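Local coordinates for protein intracellular protease/amidase (Salmonella enterica subsp. enterica serovar Typhimurium, PDB 4K2H) that belongs to the DJ-1/PfpI family, binds zinc, and may act as a peptidase or amidase, although its physiological role is not established, at residues A[95-107]-A[149-162]. The protein carries 1 engineered substitution. Numbering follows the deposited sequence.
Sequences HDAAGKLICPIAS and NLISGKGLGHVFDF. Engineered in segment 95-107: Ala106 (natural residue Cys).
Asn149 ND2 donates two hydrogen bonds across the contact, to Lys100 O at 2.6 Å and to Asp96 OD1 at 2.8 Å. Lys100 O lies close to the amide plane, although the N-H approaches it tilted from the plane of the carbonyl; Asp96 OD1 is met on its anti side, from somewhat out of the carboxylate plane, which is turned 43° from that of the amide. Both N-H groups are thereby used and the amide is fixed in rotation; chi1 of 62° sets CG between the backbone N and carbonyl carbon of Asn149, turning the group back over the loop after helix 86-97. Beyond it, strands 101-104 and 150-153 run side by side in parallel. Ile102 N donates to Asn149 O at 2.8 Å, almost straight, and Ile102 O receives Ile151 N; Gly153 then takes over, giving its N-H to Pro104 O and accepting from Ala106 N. Strand 101-104 pairs along its other edge with strand 69-72, so 150-153 prolongs the parallel sheet of the DJ-1/PfpI alpha/beta fold. On one side of this pairing Leu150 CD1 rests 3.8 Å from Pro104 CD, the two side chains crossing at about a right angle, and Leu113 of helix 108-114 packs on both. The other side carries Phe162, whose CZ reaches Cys103 CB at 3.7 Å while Ile105 CD1 lies over one ring face, offset toward the rim. Engineered Ala106, naturally cysteine, follows with positive phi (64°) in the turn between strand 101-104 and helix 108-114, consistent with the nucleophile elbow of DJ-1/PfpI proteins; its side chain is about 6 Å from that of the zinc ligand Glu16. Farther out, Lys120 and Arg122 form salt bridges with Asp96, and a Schellman motif with Gly99 as C-prime residue ends its helix.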
ATOM      1  N   HIS A  95      14.996 -17.311 -12.830  1.00 33.71           N
ATOM      2  CA  HIS A  95      15.310 -15.896 -12.906  1.00 32.37           C
ATOM      3  C   HIS A  95      16.639 -15.615 -12.219  1.00 33.74           C
ATOM      4  O   HIS A  95      17.431 -14.805 -12.699  1.00 34.50           O
ATOM      5  CB  HIS A  95      14.199 -15.025 -12.290  1.00 30.36           C
ATOM      6  CG  HIS A  95      13.004 -14.866 -13.169  1.00 29.14           C
ATOM      7  ND1 HIS A  95      12.078 -15.863 -13.337  1.00 31.29           N
ATOM      8  CD2 HIS A  95      12.600 -13.851 -13.962  1.00 29.57           C
ATOM      9  CE1 HIS A  95      11.140 -15.472 -14.181  1.00 29.89           C
ATOM     10  NE2 HIS A  95      11.442 -14.254 -14.582  1.00 29.82           N
ATOM     11  N   ASP A  96      16.878 -16.268 -11.098  1.00 34.00           N
ATOM     12  CA  ASP A  96      18.094 -16.045 -10.372  1.00 36.55           C
ATOM     13  C   ASP A  96      19.285 -16.451 -11.251  1.00 38.28           C
ATOM     14  O   ASP A  96      20.245 -15.690 -11.371  1.00 38.83           O
ATOM     15  CB  ASP A  96      18.097 -16.806  -9.054  1.00 37.13           C
ATOM     16  CG  ASP A  96      19.049 -16.212  -8.036  1.00 40.28           C
ATOM     17  OD1 ASP A  96      19.816 -15.258  -8.346  1.00 40.63           O
ATOM     18  OD2 ASP A  96      19.021 -16.710  -6.900  1.00 41.43           O
ATOM     19  N   ALA A  97      19.185 -17.599 -11.906  1.00 37.58           N
ATOM     20  CA  ALA A  97      20.316 -18.143 -12.658  1.00 40.17           C
ATOM     21  C   ALA A  97      20.573 -17.317 -13.925  1.00 42.36           C
ATOM     22  O   ALA A  97      21.673 -17.350 -14.466  1.00 45.02           O
ATOM     23  CB  ALA A  97      20.068 -19.604 -13.012  1.00 39.49           C
ATOM     24  N   ALA A  98      19.557 -16.582 -14.391  1.00 40.67           N
ATOM     25  CA  ALA A  98      19.715 -15.685 -15.533  1.00 39.74           C
ATOM     26  C   ALA A  98      20.141 -14.276 -15.113  1.00 38.64           C
ATOM     27  O   ALA A  98      20.060 -13.367 -15.897  1.00 39.16           O
ATOM     28  CB  ALA A  98      18.424 -15.631 -16.330  1.00 38.34           C
ATOM     29  N   GLY A  99      20.560 -14.093 -13.865  1.00 39.73           N
ATOM     30  CA  GLY A  99      20.956 -12.783 -13.349  1.00 39.18           C
ATOM     31  C   GLY A  99      19.833 -11.759 -13.152  1.00 39.21           C
ATOM     32  O   GLY A  99      20.117 -10.581 -12.955  1.00 39.08           O
ATOM     33  N   LYS A 100      18.559 -12.158 -13.227  1.00 38.33           N
ATOM     34  CA  LYS A 100      17.485 -11.167 -13.008  1.00 37.62           C
ATOM     35  C   LYS A 100      17.392 -10.808 -11.528  1.00 36.40           C
ATOM     36  O   LYS A 100      17.923 -11.530 -10.660  1.00 33.78           O
ATOM     37  CB  LYS A 100      16.149 -11.662 -13.517  1.00 37.10           C
ATOM     38  CG  LYS A 100      16.201 -12.155 -14.938  1.00 38.78           C
ATOM     39  CD  LYS A 100      16.979 -11.190 -15.822  1.00 41.04           C
ATOM     40  CE  LYS A 100      16.726 -11.477 -17.284  1.00 42.42           C
ATOM     41  NZ  LYS A 100      17.485 -10.532 -18.133  1.00 43.59           N
ATOM     42  N   LEU A 101      16.753  -9.677 -11.241  1.00 35.47           N
ATOM     43  CA  LEU A 101      16.630  -9.215  -9.855  1.00 33.88           C
ATOM     44  C   LEU A 101      15.577 -10.019  -9.036  1.00 33.67           C
ATOM     45  O   LEU A 101      14.424 -10.197  -9.436  1.00 32.27           O
ATOM     46  CB  LEU A 101      16.336  -7.704  -9.803  1.00 33.21           C
ATOM     47  CG  LEU A 101      17.284  -6.770 -10.577  1.00 32.73           C
ATOM     48  CD1 LEU A 101      16.825  -5.316 -10.495  1.00 32.19           C
ATOM     49  CD2 LEU A 101      18.717  -6.914 -10.073  1.00 33.06           C
ATOM     50  N   ILE A 102      16.014 -10.508  -7.883  1.00 33.35           N
ATOM     51  CA  ILE A 102      15.148 -11.210  -6.945  1.00 31.63           C
ATOM     52  C   ILE A 102      15.004 -10.304  -5.752  1.00 30.37           C
ATOM     53  O   ILE A 102      16.003  -9.928  -5.087  1.00 29.88           O
ATOM     54  CB  ILE A 102      15.771 -12.528  -6.499  1.00 32.81           C
ATOM     55  CG1 ILE A 102      16.246 -13.320  -7.719  1.00 34.76           C
ATOM     56  CG2 ILE A 102      14.826 -13.308  -5.605  1.00 32.89           C
ATOM     57  CD1 ILE A 102      15.168 -13.588  -8.745  1.00 35.81           C
ATOM     58  N   CYS A 103      13.765  -9.935  -5.486  1.00 28.30           N
ATOM     59  CA  CYS A 103      13.484  -8.837  -4.593  1.00 28.01           C
ATOM     60  C   CYS A 103      12.463  -9.221  -3.536  1.00 28.38           C
ATOM     61  O   CYS A 103      11.262  -8.882  -3.656  1.00 26.62           O
ATOM     62  CB  CYS A 103      12.969  -7.662  -5.381  1.00 27.74           C
ATOM     63  SG  CYS A 103      13.932  -7.261  -6.837  1.00 31.16           S
ATOM     64  N   PRO A 104      12.946  -9.898  -2.483  1.00 28.34           N
ATOM     65  CA  PRO A 104      12.144 -10.208  -1.325  1.00 27.43           C
ATOM     66  C   PRO A 104      12.053  -9.090  -0.331  1.00 28.04           C
ATOM     67  O   PRO A 104      13.023  -8.332  -0.112  1.00 26.49           O
ATOM     68  CB  PRO A 104      12.892 -11.375  -0.694  1.00 27.73           C
ATOM     69  CG  PRO A 104      14.316 -11.056  -0.983  1.00 28.81           C
ATOM     70  CD  PRO A 104      14.254 -10.567  -2.417  1.00 28.51           C
ATOM     71  N   ILE A 105      10.882  -9.001   0.295  1.00 27.80           N
ATOM     72  CA  ILE A 105      10.686  -8.086   1.373  1.00 28.95           C
ATOM     73  C   ILE A 105      10.165  -8.777   2.620  1.00 29.49           C
ATOM     74  O   ILE A 105       9.386  -9.759   2.566  1.00 28.79           O
ATOM     75  CB  ILE A 105       9.797  -6.905   0.943  1.00 31.71           C
ATOM     76  CG1 ILE A 105       9.393  -6.065   2.158  1.00 34.29           C
ATOM     77  CG2 ILE A 105       8.547  -7.348   0.227  1.00 30.67           C
ATOM     78  CD1 ILE A 105       9.447  -4.576   1.889  1.00 37.29           C
ATOM     79  N   ALA A 106      10.615  -8.267   3.760  1.00 29.92           N
ATOM     80  CA  ALA A 106      10.084  -8.672   5.075  1.00 31.16           C
ATOM     81  C   ALA A 106      10.379 -10.153   5.342  1.00 31.74           C
ATOM     82  O   ALA A 106      11.533 -10.530   5.289  1.00 32.30           O
ATOM     83  CB  ALA A 106       8.596  -8.343   5.197  1.00 31.05           C
ATOM     84  N   SER A 107       9.386 -10.995   5.625  1.00 31.31           N
ATOM     85  CA  SER A 107       9.682 -12.400   5.925  1.00 31.68           C
ATOM     86  C   SER A 107      10.245 -13.220   4.751  1.00 31.37           C
ATOM     87  O   SER A 107      10.822 -14.278   4.981  1.00 33.66           O
ATOM     88  CB  SER A 107       8.461 -13.114   6.544  1.00 33.26           C
ATOM     89  OG  SER A 107       7.467 -13.409   5.578  1.00 33.58           O
ATOM     90  N   ASN A 149      22.287  -9.601  -7.769  1.00 36.80           N
ATOM     91  CA  ASN A 149      20.924  -9.466  -8.270  1.00 36.71           C
ATOM     92  C   ASN A 149      19.836  -9.693  -7.161  1.00 34.29           C
ATOM     93  O   ASN A 149      18.653  -9.844  -7.455  1.00 32.17           O
ATOM     94  CB  ASN A 149      20.720 -10.409  -9.457  1.00 37.19           C
ATOM     95  CG  ASN A 149      20.888 -11.883  -9.073  1.00 39.33           C
ATOM     96  OD1 ASN A 149      21.806 -12.229  -8.312  1.00 40.80           O
ATOM     97  ND2 ASN A 149      19.997 -12.756  -9.582  1.00 38.36           N
ATOM     98  N   LEU A 150      20.267  -9.702  -5.901  1.00 33.34           N
ATOM     99  CA  LEU A 150      19.366  -9.868  -4.764  1.00 31.82           C
ATOM    100  C   LEU A 150      19.210  -8.529  -4.081  1.00 32.24           C
ATOM    101  O   LEU A 150      20.210  -7.956  -3.589  1.00 31.95           O
ATOM    102  CB  LEU A 150      19.959 -10.883  -3.794  1.00 32.24           C
ATOM    103  CG  LEU A 150      19.064 -11.239  -2.608  1.00 31.95           C
ATOM    104  CD1 LEU A 150      17.754 -11.938  -3.008  1.00 31.16           C
ATOM    105  CD2 LEU A 150      19.896 -12.110  -1.693  1.00 33.32           C
ATOM    106  N   ILE A 151      17.993  -7.997  -4.127  1.00 30.40           N
ATOM    107  CA  ILE A 151      17.631  -6.747  -3.473  1.00 30.19           C
ATOM    108  C   ILE A 151      16.539  -7.069  -2.444  1.00 29.40           C
ATOM    109  O   ILE A 151      15.411  -7.434  -2.811  1.00 28.18           O
ATOM    110  CB  ILE A 151      17.098  -5.715  -4.504  1.00 30.78           C
ATOM    111  CG1 ILE A 151      18.154  -5.450  -5.577  1.00 32.07           C
ATOM    112  CG2 ILE A 151      16.688  -4.406  -3.833  1.00 30.85           C
ATOM    113  CD1 ILE A 151      17.851  -4.283  -6.495  1.00 32.76           C
ATOM    114  N   SER A 152      16.870  -6.947  -1.167  1.00 29.71           N
ATOM    115  CA  SER A 152      15.937  -7.288  -0.094  1.00 29.36           C
ATOM    116  C   SER A 152      15.525  -6.062   0.682  1.00 29.81           C
ATOM    117  O   SER A 152      16.238  -5.070   0.727  1.00 31.76           O
ATOM    118  CB  SER A 152      16.544  -8.351   0.838  1.00 29.95           C
ATOM    119  OG  SER A 152      17.828  -7.959   1.315  1.00 30.59           O
ATOM    120  N   GLY A 153      14.352  -6.138   1.291  1.00 30.92           N
ATOM    121  CA  GLY A 153      13.722  -5.021   1.984  1.00 29.94           C
ATOM    122  C   GLY A 153      13.401  -5.538   3.361  1.00 31.07           C
ATOM    123  O   GLY A 153      13.005  -6.673   3.504  1.00 32.91           O
ATOM    124  N   LYS A 154      13.610  -4.732   4.387  1.00 32.24           N
ATOM    125  CA  LYS A 154      13.506  -5.227   5.750  1.00 33.59           C
ATOM    126  C   LYS A 154      12.079  -5.431   6.226  1.00 32.84           C
ATOM    127  O   LYS A 154      11.782  -6.412   6.925  1.00 34.70           O
ATOM    128  CB  LYS A 154      14.252  -4.289   6.716  1.00 34.88           C
ATOM    129  CG  LYS A 154      14.103  -4.692   8.175  1.00 36.10           C
ATOM    130  CD  LYS A 154      15.134  -3.999   9.061  1.00 37.83           C
ATOM    131  CE  LYS A 154      14.776  -4.224  10.520  1.00 39.20           C
ATOM    132  NZ  LYS A 154      15.723  -3.570  11.448  1.00 41.60           N
ATOM    133  N   GLY A 155      11.208  -4.496   5.896  1.00 31.30           N
ATOM    134  CA  GLY A 155       9.811  -4.608   6.274  1.00 30.28           C
ATOM    135  C   GLY A 155       8.990  -3.434   5.759  1.00 29.31           C
ATOM    136  O   GLY A 155       9.519  -2.562   5.082  1.00 27.08           O
ATOM    137  N   LEU A 156       7.698  -3.414   6.117  1.00 29.56           N
ATOM    138  CA  LEU A 156       6.751  -2.444   5.579  1.00 29.11           C
ATOM    139  C   LEU A 156       7.162  -1.000   5.803  1.00 29.78           C
ATOM    140  O   LEU A 156       7.006  -0.165   4.912  1.00 30.53           O
ATOM    141  CB  LEU A 156       5.334  -2.696   6.106  1.00 29.72           C
ATOM    142  CG  LEU A 156       4.233  -1.719   5.657  1.00 29.00           C
ATOM    143  CD1 LEU A 156       4.113  -1.692   4.152  1.00 28.11           C
ATOM    144  CD2 LEU A 156       2.890  -2.036   6.339  1.00 29.35           C
ATOM    145  N   GLY A 157       7.749  -0.707   6.955  1.00 30.84           N
ATOM    146  CA  GLY A 157       8.218   0.645   7.228  1.00 30.74           C
ATOM    147  C   GLY A 157       9.231   1.118   6.233  1.00 30.40           C
ATOM    148  O   GLY A 157       9.425   2.299   6.072  1.00 32.22           O
ATOM    149  N   HIS A 158       9.905   0.212   5.556  1.00 30.98           N
ATOM    150  CA  HIS A 158      10.949   0.623   4.608  1.00 30.75           C
ATOM    151  C   HIS A 158      10.589   0.364   3.159  1.00 29.39           C
ATOM    152  O   HIS A 158      11.457   0.429   2.299  1.00 28.54           O
ATOM    153  CB  HIS A 158      12.246  -0.094   4.923  1.00 32.21           C
ATOM    154  CG  HIS A 158      12.762   0.175   6.291  1.00 33.07           C
ATOM    155  ND1 HIS A 158      13.276   1.393   6.656  1.00 34.95           N
ATOM    156  CD2 HIS A 158      12.891  -0.633   7.370  1.00 34.46           C
ATOM    157  CE1 HIS A 158      13.676   1.341   7.913  1.00 36.17           C
ATOM    158  NE2 HIS A 158      13.465   0.118   8.366  1.00 36.35           N
ATOM    159  N   VAL A 159       9.300   0.166   2.876  1.00 28.59           N
ATOM    160  CA  VAL A 159       8.865  -0.251   1.554  1.00 28.58           C
ATOM    161  C   VAL A 159       9.132   0.789   0.468  1.00 29.82           C
ATOM    162  O   VAL A 159       9.440   0.435  -0.656  1.00 28.62           O
ATOM    163  CB  VAL A 159       7.377  -0.663   1.564  1.00 29.22           C
ATOM    164  CG1 VAL A 159       6.463   0.549   1.742  1.00 29.84           C
ATOM    165  CG2 VAL A 159       7.030  -1.411   0.294  1.00 29.41           C
ATOM    166  N   PHE A 160       9.033   2.076   0.796  1.00 32.47           N
ATOM    167  CA  PHE A 160       9.330   3.116  -0.194  1.00 32.83           C
ATOM    168  C   PHE A 160      10.787   3.030  -0.613  1.00 34.04           C
ATOM    169  O   PHE A 160      11.100   3.044  -1.810  1.00 33.29           O
ATOM    170  CB  PHE A 160       8.961   4.506   0.333  1.00 34.38           C
ATOM    171  CG  PHE A 160       7.463   4.772   0.362  1.00 35.22           C
ATOM    172  CD1 PHE A 160       6.743   4.908  -0.822  1.00 34.03           C
ATOM    173  CD2 PHE A 160       6.781   4.908   1.579  1.00 36.33           C
ATOM    174  CE1 PHE A 160       5.377   5.147  -0.802  1.00 35.69           C
ATOM    175  CE2 PHE A 160       5.414   5.153   1.603  1.00 36.35           C
ATOM    176  CZ  PHE A 160       4.705   5.270   0.411  1.00 35.22           C
ATOM    177  N   ASP A 161      11.673   2.897   0.370  1.00 35.84           N
ATOM    178  CA  ASP A 161      13.095   2.806   0.074  0.50 35.77           C
ATOM    179  C   ASP A 161      13.366   1.589  -0.815  1.00 35.19           C
ATOM    180  O   ASP A 161      14.109   1.689  -1.810  1.00 35.46           O
ATOM    181  CB  ASP A 161      13.925   2.744   1.361  0.50 36.73           C
ATOM    182  CG  ASP A 161      15.402   3.003   1.111  0.50 37.77           C
ATOM    183  OD1 ASP A 161      15.764   3.217  -0.064  0.50 37.38           O
ATOM    184  OD2 ASP A 161      16.196   2.992   2.083  0.50 39.63           O
ATOM    185  N   PHE A 162      12.749   0.463  -0.471  1.00 33.08           N
ATOM    186  CA  PHE A 162      12.870  -0.782  -1.236  1.00 31.36           C
ATOM    187  C   PHE A 162      12.412  -0.601  -2.674  1.00 30.55           C
ATOM    188  O   PHE A 162      13.126  -0.981  -3.617  1.00 29.00           O
ATOM    189  CB  PHE A 162      12.084  -1.889  -0.517  1.00 30.82           C
ATOM    190  CG  PHE A 162      11.855  -3.138  -1.341  1.00 30.77           C
ATOM    191  CD1 PHE A 162      12.818  -4.148  -1.395  1.00 31.27           C
ATOM    192  CD2 PHE A 162      10.657  -3.319  -2.026  1.00 29.85           C
ATOM    193  CE1 PHE A 162      12.595  -5.304  -2.137  1.00 30.05           C
ATOM    194  CE2 PHE A 162      10.426  -4.475  -2.754  1.00 30.58           C
ATOM    195  CZ  PHE A 162      11.413  -5.460  -2.824  1.00 30.63           C
TER